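Local coordinates for protein glycosyl hydrolase, family 38 (PDB 5KBP) that probably hydrolyses alpha-mannosidic linkages in carbohydrates, as an alpha-mannosidase of glycoside hydrolase family 38, at residues V537-E540 / S544-I547; I592-N597 / A602-K607; M175-E178 / K184-G187. All coordinates share one frame; numbering follows the deposited sequence.

Interaction 1: residues V537-E540 / S544-I547; sequences VKIE and SLTI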
loop_
_atom_site.group_PDB
_atom_site.type_symbol
_atom_site.label_atom_id
_atom_site.label_comp_id
_atom_site.label_asym_id
_atom_site.label_seq_id
_atom_site.Cartn_x
_atom_site.Cartn_y
_atom_site.Cartn_z
ATOM N N VAL A 537 -44.742 2.007 7.402
ATOM C CA VAL A 537 -43.970 1.097 6.563
ATOM C C VAL A 537 -44.595 -0.289 6.612
ATOM O O VAL A 537 -44.835 -0.834 7.696
ATOM C CB VAL A 537 -42.496 1.050 7.001
ATOM C CG1 VAL A 537 -41.724 0.031 6.171
ATOM C CG2 VAL A 537 -41.872 2.429 6.885
ATOM N N LYS A 538 -44.859 -0.854 5.436
ATOM C CA LYS A 538 -45.269 -2.243 5.288
ATOM C C LYS A 538 -44.233 -2.961 4.437
ATOM O O LYS A 538 -43.844 -2.463 3.376
ATOM C CB LYS A 538 -46.657 -2.354 4.647
ATOM C CG LYS A 538 -47.021 -3.754 4.148
ATOM C CD LYS A 538 -47.049 -4.776 5.277
ATOM C CE LYS A 538 -47.389 -6.171 4.769
ATOM N NZ LYS A 538 -48.758 -6.235 4.185
ATOM N N ILE A 539 -43.780 -4.118 4.907
ATOM C CA ILE A 539 -42.830 -4.951 4.180
ATOM C C ILE A 539 -43.604 -6.134 3.616
ATOM O O ILE A 539 -44.038 -7.020 4.363
ATOM C CB ILE A 539 -41.671 -5.413 5.071
ATOM C CG1 ILE A 539 -40.966 -4.203 5.687
ATOM C CG2 ILE A 539 -40.687 -6.255 4.271
ATOM C CD1 ILE A 539 -39.739 -4.555 6.489
ATOM N N GLU A 540 -43.782 -6.149 2.299
ATOM C CA GLU A 540 -44.540 -7.198 1.640
ATOM C C GLU A 540 -43.735 -8.495 1.588
ATOM O O GLU A 540 -42.510 -8.505 1.738
ATOM C CB GLU A 540 -44.924 -6.769 0.223
ATOM C CG GLU A 540 -45.473 -5.353 0.120
ATOM C CD GLU A 540 -46.877 -5.220 0.677
ATOM O OE1 GLU A 540 -47.538 -6.258 0.888
ATOM O OE2 GLU A 540 -47.322 -4.074 0.898
ATOM N N SER A 544 -40.448 -5.859 -1.116
ATOM C CA SER A 544 -40.540 -4.441 -1.402
ATOM C C SER A 544 -41.253 -3.716 -0.263
ATOM O O SER A 544 -41.883 -4.326 0.605
ATOM C CB SER A 544 -41.267 -4.209 -2.726
ATOM O OG SER A 544 -42.537 -4.839 -2.726
ATOM N N LEU A 545 -41.152 -2.391 -0.277
ATOM C CA LEU A 545 -41.707 -1.551 0.772
ATOM C C LEU A 545 -42.891 -0.753 0.242
ATOM O O LEU A 545 -42.862 -0.254 -0.887
ATOM C CB LEU A 545 -40.651 -0.593 1.326
ATOM C CG LEU A 545 -39.333 -1.209 1.797
ATOM C CD1 LEU A 545 -38.452 -0.143 2.421
ATOM C CD2 LEU A 545 -39.584 -2.345 2.773
ATOM N N THR A 546 -43.929 -0.640 1.067
ATOM C CA THR A 546 -45.064 0.240 0.810
ATOM C C THR A 546 -45.124 1.253 1.947
ATOM O O THR A 546 -45.477 0.902 3.078
ATOM C CB THR A 546 -46.370 -0.547 0.700
ATOM O OG1 THR A 546 -46.322 -1.391 -0.456
ATOM C CG2 THR A 546 -47.555 0.403 0.580
ATOM N N ILE A 547 -44.773 2.500 1.649
ATOM C CA ILE A 547 -44.648 3.549 2.652
ATOM C C ILE A 547 -45.809 4.520 2.502
ATOM O O ILE A 547 -46.248 4.811 1.383
ATOM C CB ILE A 547 -43.301 4.290 2.533
ATOM C CG1 ILE A 547 -42.171 3.306 2.219
ATOM C CG2 ILE A 547 -42.994 5.050 3.814
ATOM C CD1 ILE A 547 -41.917 2.290 3.302
#
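The carboxylate of Glu540 is the flat group of this contact and is approached at its two oxygens. Thr546 OG1 donates a hydrogen bond of 3.2 Å to Glu540 OE2, arriving on the anti side and 19° out of the carboxylate plane. The other oxygen, Glu540 OE1, forms a salt bridge with Lys538 NZ at 3.5 Å; the two partners would probably favour the ionised carboxylate. A bend at chi2 (-73°) folds the Glu540 chain back over the strand end, and its CG comes to 3.8 Å from Ser544 O. This polar cluster closes the end of a tight antiparallel beta hairpin of the C-terminal beta domain, linking strands 535-539 and 545-549. Lys538 and Thr546 form its hydrogen-bonded pair, with Thr546 N reaching Lys538 O at 2.9 Å in an almost straight hydrogen bond, and Glu540 N closes the turn end on Ser544 O. The face carrying Val537, Ile539, Leu545 and Ile547 is apolar. Ile547 CD1 rests against both methyls of Val537, 3.6 Å from CG2, and Ile539 CG1 lies alongside Leu545 CD2 at 3.7 Å. Leu659 of strand 659-667 covers Val537, Leu545 and Ile547, while Tyr604 and Ile606 pack on Ile539.

Interaction 2: residues I592-N597 / A602-K607; sequences ITNKEN and ASYQIK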
loop_
_atom_site.group_PDB
_atom_site.type_symbol
_atom_site.label_atom_id
_atom_site.label_comp_id
_atom_site.label_asym_id
_atom_site.label_seq_id
_atom_site.Cartn_x
_atom_site.Cartn_y
_atom_site.Cartn_z
ATOM N N ILE A 592 -38.569 -12.387 5.941
ATOM C CA ILE A 592 -38.617 -11.164 6.733
ATOM C C ILE A 592 -38.583 -11.539 8.206
ATOM O O ILE A 592 -39.353 -12.399 8.654
ATOM C CB ILE A 592 -39.869 -10.336 6.401
ATOM C CG1 ILE A 592 -40.153 -10.397 4.899
ATOM C CG2 ILE A 592 -39.685 -8.896 6.850
ATOM C CD1 ILE A 592 -41.513 -9.866 4.513
ATOM N N THR A 593 -37.694 -10.895 8.960
ATOM C CA THR A 593 -37.543 -11.159 10.384
ATOM C C THR A 593 -37.313 -9.844 11.113
ATOM O O THR A 593 -36.432 -9.069 10.733
ATOM C CB THR A 593 -36.377 -12.119 10.654
ATOM O OG1 THR A 593 -36.573 -13.334 9.918
ATOM C CG2 THR A 593 -36.282 -12.442 12.136
ATOM N N ASN A 594 -38.106 -9.598 12.153
ATOM C CA ASN A 594 -37.919 -8.427 13.000
ATOM C C ASN A 594 -36.771 -8.685 13.969
ATOM O O ASN A 594 -36.820 -9.631 14.762
ATOM C CB ASN A 594 -39.204 -8.099 13.758
ATOM C CG ASN A 594 -39.036 -6.933 14.714
ATOM O OD1 ASN A 594 -39.019 -7.111 15.932
ATOM N ND2 ASN A 594 -38.902 -5.731 14.165
ATOM N N LYS A 595 -35.738 -7.846 13.900
ATOM C CA LYS A 595 -34.546 -7.986 14.728
ATOM C C LYS A 595 -34.620 -7.157 16.004
ATOM O O LYS A 595 -34.348 -7.668 17.094
ATOM C CB LYS A 595 -33.298 -7.598 13.922
ATOM C CG LYS A 595 -32.984 -8.537 12.770
ATOM C CD LYS A 595 -32.655 -9.932 13.272
ATOM C CE LYS A 595 -32.348 -10.877 12.125
ATOM N NZ LYS A 595 -32.023 -12.247 12.609
ATOM N N GLU A 596 -34.978 -5.882 15.889
ATOM C CA GLU A 596 -35.112 -5.003 17.039
ATOM C C GLU A 596 -36.498 -4.378 17.045
ATOM O O GLU A 596 -37.081 -4.109 15.992
ATOM C CB GLU A 596 -34.043 -3.903 17.032
ATOM C CG GLU A 596 -32.625 -4.406 17.258
ATOM C CD GLU A 596 -31.575 -3.370 16.903
ATOM O OE1 GLU A 596 -31.255 -3.233 15.704
ATOM O OE2 GLU A 596 -31.075 -2.688 17.822
ATOM N N ASN A 597 -37.024 -4.153 18.247
ATOM C CA ASN A 597 -38.319 -3.496 18.403
ATOM C C ASN A 597 -38.357 -2.817 19.763
ATOM O O ASN A 597 -38.269 -3.487 20.796
ATOM C CB ASN A 597 -39.470 -4.494 18.263
ATOM C CG ASN A 597 -40.817 -3.810 18.112
ATOM O OD1 ASN A 597 -40.891 -2.595 17.921
ATOM N ND2 ASN A 597 -41.890 -4.589 18.191
ATOM N N ALA A 602 -36.677 0.361 15.736
ATOM C CA ALA A 602 -37.066 -0.963 15.276
ATOM C C ALA A 602 -36.393 -1.233 13.939
ATOM O O ALA A 602 -36.204 -0.321 13.130
ATOM C CB ALA A 602 -38.587 -1.095 15.144
ATOM N N SER A 603 -36.031 -2.495 13.715
ATOM C CA SER A 603 -35.342 -2.891 12.496
ATOM C C SER A 603 -35.851 -4.245 12.027
ATOM O O SER A 603 -36.183 -5.117 12.835
ATOM C CB SER A 603 -33.821 -2.953 12.695
ATOM O OG SER A 603 -33.467 -4.004 13.577
ATOM N N TYR A 604 -35.903 -4.409 10.707
ATOM C CA TYR A 604 -36.303 -5.654 10.065
ATOM C C TYR A 604 -35.175 -6.167 9.182
ATOM O O TYR A 604 -34.450 -5.381 8.564
ATOM C CB TYR A 604 -37.561 -5.462 9.211
ATOM C CG TYR A 604 -38.863 -5.553 9.972
ATOM C CD1 TYR A 604 -39.307 -4.499 10.757
ATOM C CD2 TYR A 604 -39.656 -6.690 9.891
ATOM C CE1 TYR A 604 -40.499 -4.579 11.449
ATOM C CE2 TYR A 604 -40.851 -6.777 10.579
ATOM C CZ TYR A 604 -41.267 -5.717 11.355
ATOM O OH TYR A 604 -42.455 -5.793 12.042
ATOM N N GLN A 605 -35.037 -7.488 9.121
ATOM C CA GLN A 605 -34.109 -8.135 8.206
ATOM C C GLN A 605 -34.893 -8.711 7.037
ATOM O O GLN A 605 -35.863 -9.450 7.238
ATOM C CB GLN A 605 -33.319 -9.243 8.902
ATOM C CG GLN A 605 -32.214 -9.838 8.042
ATOM C CD GLN A 605 -31.798 -11.223 8.493
ATOM O OE1 GLN A 605 -32.623 -12.134 8.579
ATOM N NE2 GLN A 605 -30.512 -11.392 8.782
ATOM N N ILE A 606 -34.481 -8.365 5.821
ATOM C CA ILE A 606 -35.105 -8.864 4.602
ATOM C C ILE A 606 -34.077 -9.707 3.862
ATOM O O ILE A 606 -33.027 -9.196 3.452
ATOM C CB ILE A 606 -35.619 -7.723 3.711
ATOM C CG1 ILE A 606 -36.602 -6.843 4.484
ATOM C CG2 ILE A 606 -36.275 -8.285 2.460
ATOM C CD1 ILE A 606 -37.088 -5.641 3.706
ATOM N N LYS A 607 -34.376 -10.992 3.693
ATOM C CA LYS A 607 -33.500 -11.923 2.996
ATOM C C LYS A 607 -34.144 -12.349 1.685
ATOM O O LYS A 607 -35.281 -12.834 1.673
ATOM C CB LYS A 607 -33.202 -13.152 3.857
ATOM C CG LYS A 607 -32.048 -12.971 4.828
ATOM C CD LYS A 607 -31.709 -14.285 5.511
ATOM C CE LYS A 607 -30.469 -14.163 6.378
ATOM N NZ LYS A 607 -30.106 -15.471 6.991
#
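Strands 591-597 and 601-613 pair here as an antiparallel beta hairpin interrupted by a classic beta bulge, at the margin of a nine-stranded antiparallel sheet in which 591-597 is an outermost strand. Lys595 and Glu596 both face Ser603. Lys595, with a helix-like psi of -49°, is the extra residue that puts two N-H groups opposite Ser603, and Ser603 O takes Lys595 N at 3.0 Å together with a weaker bond from Glu596 N. Pairing is regular on one side of the bulge, where Gln605 N meets Thr593 O at 2.7 Å, and resumes beyond it with Ser603 N on Glu596 O. Ser603 OG gives a further bond to Glu596 OE1, 3.2 Å long and on the anti side of the carboxylate. The Lys595 chain crosses that of Gln605, its CE 3.7 Å from Gln605 CD.

The other face is built round Tyr604. Asn594, its CG anti to the backbone N (chi1 177°), lies across the ring: CB is 4.0 Å from the centroid, a CH-pi contact, and ND2 hangs over the same face, 3.4 Å from CE1. Ile592 CG2 reaches Tyr604 CD2 at 3.8 Å. Ala523 packs on Asn594, Ala602 and Tyr604. Polar Glu596, Ser603 and Gln605 thus share one face, Asn594 adds an amide to the apolar packing of the other, and the bulge lets one carbonyl, Ser603 O, accept two N-H groups, one of them weakly.

Interaction 3: residues M175-E178 / K184-G187; sequences MWWE and KIFG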
loop_
_atom_site.group_PDB
_atom_site.type_symbol
_atom_site.label_atom_id
_atom_site.label_comp_id
_atom_site.label_asym_id
_atom_site.label_seq_id
_atom_site.Cartn_x
_atom_site.Cartn_y
_atom_site.Cartn_z
ATOM N N MET A 175 -14.700 30.927 -24.717
ATOM C CA MET A 175 -16.085 31.094 -24.304
ATOM C C MET A 175 -16.124 31.621 -22.878
ATOM O O MET A 175 -15.126 31.592 -22.153
ATOM C CB MET A 175 -16.858 29.775 -24.414
ATOM C CG MET A 175 -16.446 28.735 -23.381
ATOM S SD MET A 175 -16.930 27.060 -23.833
ATOM C CE MET A 175 -15.960 26.826 -25.321
ATOM N N TRP A 176 -17.298 32.108 -22.489
ATOM C CA TRP A 176 -17.562 32.477 -21.108
ATOM C C TRP A 176 -18.244 31.319 -20.398
ATOM O O TRP A 176 -19.136 30.672 -20.956
ATOM C CB TRP A 176 -18.437 33.730 -21.030
ATOM C CG TRP A 176 -17.798 34.944 -21.620
ATOM C CD1 TRP A 176 -18.207 35.629 -22.727
ATOM C CD2 TRP A 176 -16.623 35.612 -21.143
ATOM N NE1 TRP A 176 -17.364 36.688 -22.965
ATOM C CE2 TRP A 176 -16.384 36.699 -22.007
ATOM C CE3 TRP A 176 -15.753 35.399 -20.069
ATOM C CZ2 TRP A 176 -15.311 37.570 -21.831
ATOM C CZ3 TRP A 176 -14.689 36.266 -19.896
ATOM C CH2 TRP A 176 -14.477 37.337 -20.773
ATOM N N TRP A 177 -17.814 31.051 -19.170
ATOM C CA TRP A 177 -18.382 29.981 -18.358
ATOM C C TRP A 177 -19.011 30.610 -17.123
ATOM O O TRP A 177 -18.300 31.119 -16.249
ATOM C CB TRP A 177 -17.320 28.952 -17.981
ATOM C CG TRP A 177 -17.895 27.663 -17.490
ATOM C CD1 TRP A 177 -19.217 27.350 -17.363
ATOM C CD2 TRP A 177 -17.166 26.506 -17.064
ATOM N NE1 TRP A 177 -19.356 26.072 -16.881
ATOM C CE2 TRP A 177 -18.112 25.532 -16.689
ATOM C CE3 TRP A 177 -15.805 26.201 -16.961
ATOM C CZ2 TRP A 177 -17.740 24.275 -16.218
ATOM C CZ3 TRP A 177 -15.440 24.952 -16.495
ATOM C CH2 TRP A 177 -16.403 24.005 -16.131
ATOM N N GLU A 178 -20.336 30.575 -17.053
ATOM C CA GLU A 178 -21.089 31.159 -15.952
ATOM C C GLU A 178 -21.668 30.048 -15.088
ATOM O O GLU A 178 -22.328 29.138 -15.600
ATOM C CB GLU A 178 -22.203 32.065 -16.480
ATOM C CG GLU A 178 -23.045 32.718 -15.400
ATOM C CD GLU A 178 -24.050 33.703 -15.966
ATOM O OE1 GLU A 178 -23.838 34.187 -17.099
ATOM O OE2 GLU A 178 -25.053 33.990 -15.280
ATOM N N LYS A 184 -18.772 34.283 -13.420
ATOM C CA LYS A 184 -18.386 34.077 -14.809
ATOM C C LYS A 184 -16.870 34.105 -14.936
ATOM O O LYS A 184 -16.220 35.042 -14.458
ATOM C CB LYS A 184 -19.035 35.145 -15.699
ATOM C CG LYS A 184 -18.300 35.463 -16.986
ATOM C CD LYS A 184 -19.141 36.396 -17.845
ATOM C CE LYS A 184 -18.282 37.345 -18.664
ATOM N NZ LYS A 184 -17.516 38.291 -17.805
ATOM N N ILE A 185 -16.313 33.075 -15.572
ATOM C CA ILE A 185 -14.883 32.977 -15.830
ATOM C C ILE A 185 -14.671 32.821 -17.333
ATOM O O ILE A 185 -15.607 32.591 -18.097
ATOM C CB ILE A 185 -14.225 31.813 -15.065
ATOM C CG1 ILE A 185 -14.793 30.475 -15.544
ATOM C CG2 ILE A 185 -14.428 31.973 -13.570
ATOM C CD1 ILE A 185 -14.045 29.267 -15.019
ATOM N N PHE A 186 -13.413 32.950 -17.747
ATOM C CA PHE A 186 -13.035 32.747 -19.140
ATOM C C PHE A 186 -12.740 31.271 -19.377
ATOM O O PHE A 186 -11.946 30.667 -18.650
ATOM C CB PHE A 186 -11.818 33.598 -19.503
ATOM C CG PHE A 186 -11.295 33.341 -20.887
ATOM C CD1 PHE A 186 -11.995 33.783 -21.997
ATOM C CD2 PHE A 186 -10.107 32.657 -21.079
ATOM C CE1 PHE A 186 -11.521 33.545 -23.272
ATOM C CE2 PHE A 186 -9.626 32.418 -22.352
ATOM C CZ PHE A 186 -10.336 32.864 -23.450
ATOM N N GLY A 187 -13.379 30.697 -20.392
ATOM C CA GLY A 187 -13.232 29.288 -20.714
ATOM C C GLY A 187 -12.376 29.102 -21.956
ATOM O O GLY A 187 -12.639 29.703 -22.999
#
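Trp176 sets its indole between Lys184 and Phe186 through a CG held anti to the carbonyl carbon (chi1 -63°), while the Lys184 chain runs extended through chi2, then bends at chi3 and chi4 (-65°) to bring CE and NZ over the ring. Lys184 CE lies on one face, 3.4 Å from Trp176 CD2, and NZ stands 4.1 Å from the centroid of the six-membered ring, a cation-pi contact made close to the ring normal. The opposite face receives the edge of Phe186: the planes stand at 76° and the centroids 5.9 Å apart in a T-shaped pair, with Phe186 CB 3.9 Å from Trp176 CZ3. At the indole edge, Ile185 O comes to 3.4 Å from Trp176 CE3. The backbone of the pair is an antiparallel beta hairpin within the mixed sheet of the family 38 N-terminal domain; strand 280-282 flanks 174-178 and strand 147-150 flanks 184-189. Trp177 and Ile185 exchange two hydrogen bonds, each 2.9 Å between N and O, and Met175 with Gly187 forms the other hydrogen-bonded pair. On their face Trp177 CB and Ile185 CG1 lie alongside each other at 3.8 Å. Helix 136-141 covers both residues, and Trp177 NE1 is bonded to Gly283 O.

From the N terminus, interaction 3 comes first and closes the five-residue turn between 178 and 184 in the N-terminal domain. Interaction 1 follows far along the chain, closing a three-residue turn after Glu540, and interaction 2 then closes the four-residue connection between 597 and 602. The three hairpins follow in series; none nests within or crosses another. Interactions 1 and 2 belong to two different antiparallel sheets of the C-terminal beta region that pack face to face: Ile539 CD1 lies 3.6 Å from Tyr604 CB, and Ile592 CD1 also meets Ile539. Interaction 3 stands apart, its nearest atoms about 37 Å from interaction 1 and about 41 Å from interaction 2.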